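Local coordinates for cytochrome P450 (Bacillus subtilis subsp. subtilis, PDB 4RM4), which is a heme-containing cytochrome P450 that probably acts as a monooxygenase, inserting one oxygen atom of molecular oxygen into its substrates, at residues T116-L119 against I120-F123; D130-H133 against D134-P138. All coordinates share one frame; numbering follows the deposited sequence.

Contact 1. Residues T116-L119 against I120-F123; sequences TDEL and IQKF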
# COMPACT_ATOMS: atom_id res chain seq x y z
N THR A 116 -5.39 15.54 -8.74
CA THR A 116 -4.69 14.88 -9.83
C THR A 116 -4.45 15.87 -10.97
O THR A 116 -3.34 16.00 -11.48
CB THR A 116 -5.49 13.67 -10.35
OG1 THR A 116 -5.61 12.70 -9.29
CG2 THR A 116 -4.77 13.03 -11.52
N ASP A 117 -5.51 16.57 -11.37
CA ASP A 117 -5.38 17.50 -12.49
C ASP A 117 -4.37 18.61 -12.19
O ASP A 117 -3.64 19.04 -13.07
CB ASP A 117 -6.74 18.09 -12.88
CG ASP A 117 -7.69 17.05 -13.42
OD1 ASP A 117 -7.22 15.95 -13.81
OD2 ASP A 117 -8.91 17.32 -13.46
N GLU A 118 -4.32 19.04 -10.93
CA GLU A 118 -3.40 20.11 -10.53
C GLU A 118 -1.94 19.66 -10.58
O GLU A 118 -1.06 20.43 -10.98
CB GLU A 118 -3.75 20.64 -9.14
CG GLU A 118 -5.12 21.29 -9.08
CD GLU A 118 -5.33 22.09 -7.81
OE1 GLU A 118 -4.39 22.18 -6.99
OE2 GLU A 118 -6.43 22.65 -7.64
N LEU A 119 -1.68 18.42 -10.18
CA LEU A 119 -0.34 17.86 -10.27
C LEU A 119 0.12 17.81 -11.71
O LEU A 119 1.22 18.24 -12.04
CB LEU A 119 -0.30 16.45 -9.67
CG LEU A 119 -0.30 16.40 -8.14
CD1 LEU A 119 -0.57 14.98 -7.65
CD2 LEU A 119 1.01 16.94 -7.61
N ILE A 120 -0.75 17.28 -12.57
CA ILE A 120 -0.43 17.12 -13.98
C ILE A 120 -0.11 18.47 -14.65
O ILE A 120 0.84 18.57 -15.43
CB ILE A 120 -1.56 16.38 -14.72
CG1 ILE A 120 -1.66 14.94 -14.20
CG2 ILE A 120 -1.30 16.40 -16.22
CD1 ILE A 120 -2.75 14.10 -14.84
N GLN A 121 -0.90 19.49 -14.32
CA GLN A 121 -0.71 20.83 -14.88
C GLN A 121 0.72 21.33 -14.73
O GLN A 121 1.24 22.03 -15.61
CB GLN A 121 -1.69 21.83 -14.25
CG GLN A 121 -3.06 21.87 -14.91
CD GLN A 121 -4.10 22.61 -14.09
OE1 GLN A 121 -3.95 22.76 -12.87
NE2 GLN A 121 -5.16 23.08 -14.74
N LYS A 122 1.37 20.97 -13.62
CA LYS A 122 2.73 21.41 -13.35
C LYS A 122 3.76 20.85 -14.34
O LYS A 122 4.78 21.50 -14.60
CB LYS A 122 3.15 21.07 -11.91
CG LYS A 122 2.35 21.78 -10.83
CD LYS A 122 2.96 21.53 -9.44
CE LYS A 122 2.10 22.10 -8.33
NZ LYS A 122 1.99 23.59 -8.40
N PHE A 123 3.51 19.66 -14.88
CA PHE A 123 4.47 19.07 -15.82
C PHE A 123 3.90 18.79 -17.21
O PHE A 123 4.53 18.11 -18.03
CB PHE A 123 5.16 17.82 -15.23
CG PHE A 123 4.22 16.70 -14.85
CD1 PHE A 123 3.97 15.66 -15.74
CD2 PHE A 123 3.62 16.68 -13.61
CE1 PHE A 123 3.13 14.62 -15.38
CE2 PHE A 123 2.77 15.64 -13.25
CZ PHE A 123 2.53 14.61 -14.14

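Contact 2. Residues D130-H133 against D134-P138; sequences DLVH and DFSYP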
# COMPACT_ATOMS: atom_id res chain seq x y z
N ASP A 130 9.97 13.03 -14.19
CA ASP A 130 10.01 11.90 -13.26
C ASP A 130 8.58 11.65 -12.78
O ASP A 130 7.99 12.48 -12.10
CB ASP A 130 10.94 12.24 -12.09
CG ASP A 130 10.97 11.15 -11.02
OD1 ASP A 130 11.53 11.43 -9.94
OD2 ASP A 130 10.45 10.03 -11.23
N LEU A 131 8.02 10.50 -13.16
CA LEU A 131 6.66 10.15 -12.78
C LEU A 131 6.52 10.06 -11.25
O LEU A 131 5.47 10.37 -10.69
CB LEU A 131 6.27 8.84 -13.44
CG LEU A 131 4.81 8.62 -13.79
CD1 LEU A 131 4.23 9.88 -14.43
CD2 LEU A 131 4.73 7.44 -14.74
N VAL A 132 7.58 9.62 -10.58
CA VAL A 132 7.52 9.49 -9.12
C VAL A 132 7.51 10.87 -8.47
O VAL A 132 6.53 11.26 -7.86
CB VAL A 132 8.66 8.61 -8.56
CG1 VAL A 132 8.54 8.46 -7.05
CG2 VAL A 132 8.65 7.24 -9.21
N HIS A 133 8.60 11.62 -8.62
CA HIS A 133 8.71 12.91 -7.92
C HIS A 133 7.57 13.86 -8.25
O HIS A 133 7.03 14.54 -7.38
CB HIS A 133 10.05 13.60 -8.20
CG HIS A 133 10.20 14.92 -7.49
ND1 HIS A 133 10.77 15.03 -6.25
CD2 HIS A 133 9.79 16.16 -7.84
CE1 HIS A 133 10.74 16.30 -5.86
NE2 HIS A 133 10.14 17.01 -6.81
N ASP A 134 7.19 13.90 -9.53
CA ASP A 134 6.22 14.88 -10.00
C ASP A 134 4.76 14.49 -9.82
O ASP A 134 3.88 15.34 -9.90
CB ASP A 134 6.44 15.16 -11.49
CG ASP A 134 7.79 15.78 -11.78
OD1 ASP A 134 8.37 16.41 -10.87
OD2 ASP A 134 8.26 15.66 -12.93
N PHE A 135 4.50 13.20 -9.63
CA PHE A 135 3.12 12.73 -9.73
C PHE A 135 2.76 11.70 -8.66
O PHE A 135 2.00 12.00 -7.75
CB PHE A 135 2.82 12.20 -11.13
CG PHE A 135 1.36 11.90 -11.39
CD1 PHE A 135 0.39 12.89 -11.27
CD2 PHE A 135 0.97 10.63 -11.77
CE1 PHE A 135 -0.95 12.61 -11.51
CE2 PHE A 135 -0.37 10.34 -12.01
CZ PHE A 135 -1.33 11.33 -11.89
N SER A 136 3.31 10.50 -8.75
CA SER A 136 2.86 9.42 -7.85
C SER A 136 3.28 9.60 -6.39
O SER A 136 2.56 9.15 -5.51
CB SER A 136 3.29 8.05 -8.38
OG SER A 136 4.69 7.91 -8.35
N TYR A 137 4.42 10.25 -6.14
CA TYR A 137 4.85 10.53 -4.76
C TYR A 137 3.96 11.55 -4.02
O TYR A 137 3.46 11.28 -2.91
CB TYR A 137 6.35 10.92 -4.70
CG TYR A 137 6.76 11.79 -3.53
CD1 TYR A 137 6.66 11.33 -2.23
CD2 TYR A 137 7.29 13.06 -3.74
CE1 TYR A 137 7.06 12.13 -1.14
CE2 TYR A 137 7.69 13.86 -2.67
CZ TYR A 137 7.57 13.39 -1.38
OH TYR A 137 7.97 14.19 -0.33
N PRO A 138 3.74 12.72 -4.62
CA PRO A 138 2.93 13.71 -3.90
C PRO A 138 1.43 13.39 -3.81
O PRO A 138 0.77 13.78 -2.83
CB PRO A 138 3.13 14.98 -4.73
CG PRO A 138 3.47 14.48 -6.11
CD PRO A 138 4.32 13.27 -5.86
O HOH W 1 11.31 15.56 -13.37

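Contact 1. Residues T116-L119 against I120-F123
T116 turns its CG2 away from the backbone N and I120 runs out straight to CD1 (chi2 179°), which sets the two side chains side by side, pointing the same way, with T116 CG2 4.0 Å from I120 CD1. One turn of helix separates them. The backbone bond from I120 N to T116 O measures 3.1 Å, and CG1 of I120 rests against that same T116 O. A beta-branched pair suits this buried flank: T116 gives its methyl to the packing and its OG1 to the carbonyl of I112. This is the last part of the long helix 102-123. Q121 N reaches D117 O, four residues back, at 3.0 Å, whereas K122 N bonds L119 O at 3.2 Å and F123 N bonds I120 O, each three residues back; K122 N arrives well above the carbonyl plane. F123 itself has chi1 60°, its CG between the backbone N and the carbonyl carbon, which brings the ring back to L119 O: CD2 lies 3.3 Å from L119 O, and I120 O lies above one ring face, toward its rim. On the exposed flank Q121 stretches back along D117 O, its OE1 3.6 Å from E118 CA, a long polar chain fit for solvent. I120 and T116 face S365 on helix 352-369, while L119 turns to P138 and L139.

Contact 2. Residues D130-H133 against D134-P138
D134 folds back over the first turn of helix 131-136 to meet D130. Its CB lies 3.2 Å from D130 O, the carbonyl that also accepts D134 N, and CG stays close to that oxygen because it sits beside its own backbone N (chi1 -64°). At the tip the two oxygens part. OD1 comes to the edge of the H133 ring, in its plane and 3.4 Å from CD2, with the carboxylate turned 82° from the ring. OD2 takes a weak bond from D130 N at 3.4 Å, and a water that accepts from D130 N and donates to OD2 closes the same gap. A lysine in place of D134 would probably leave the water without the carboxylate it donates to, and D130 N with one acceptor fewer. D130 is the N-cap, and a short acidic side chain fits the role: OD2 accepts from V132 N at 3.0 Å, met from above the carboxylate plane, and also from F392 N; OD1 accepts more weakly from H133 N. Farther along, the helix widens into a pi-type turn, S136 N bonding L131 O at 2.9 Å and Y137 N bonding V132 O. V132 CG1 packs on Y137 CB, the two side chains crossing at about a right angle. L131 and V132 lie against F392 of strand 389-395, S136 OG bonds S249 on helix 226-257, and F135 fits between helices 102-123 and 352-369.

In the fold
Contact 1 comes first along the chain, at the end of helix 102-123; strand 128-130 then leads into contact 2 on the short helix 131-136, with helix 138-147 following at once. Their centres are 10 Å apart and they touch: F135 CE1 lies 3.6 Å from I120 CG1, and L119 CD2 lies 3.8 Å from P138 CG. Both also pack on helix 352-369, which T116, I120, L131 and F135 all touch. Strand 128-130 joins the three-stranded antiparallel sheet at its edge, beside strand 389-395. The two contacts form part of the helical framework of the P450 fold, away from the heme site itself.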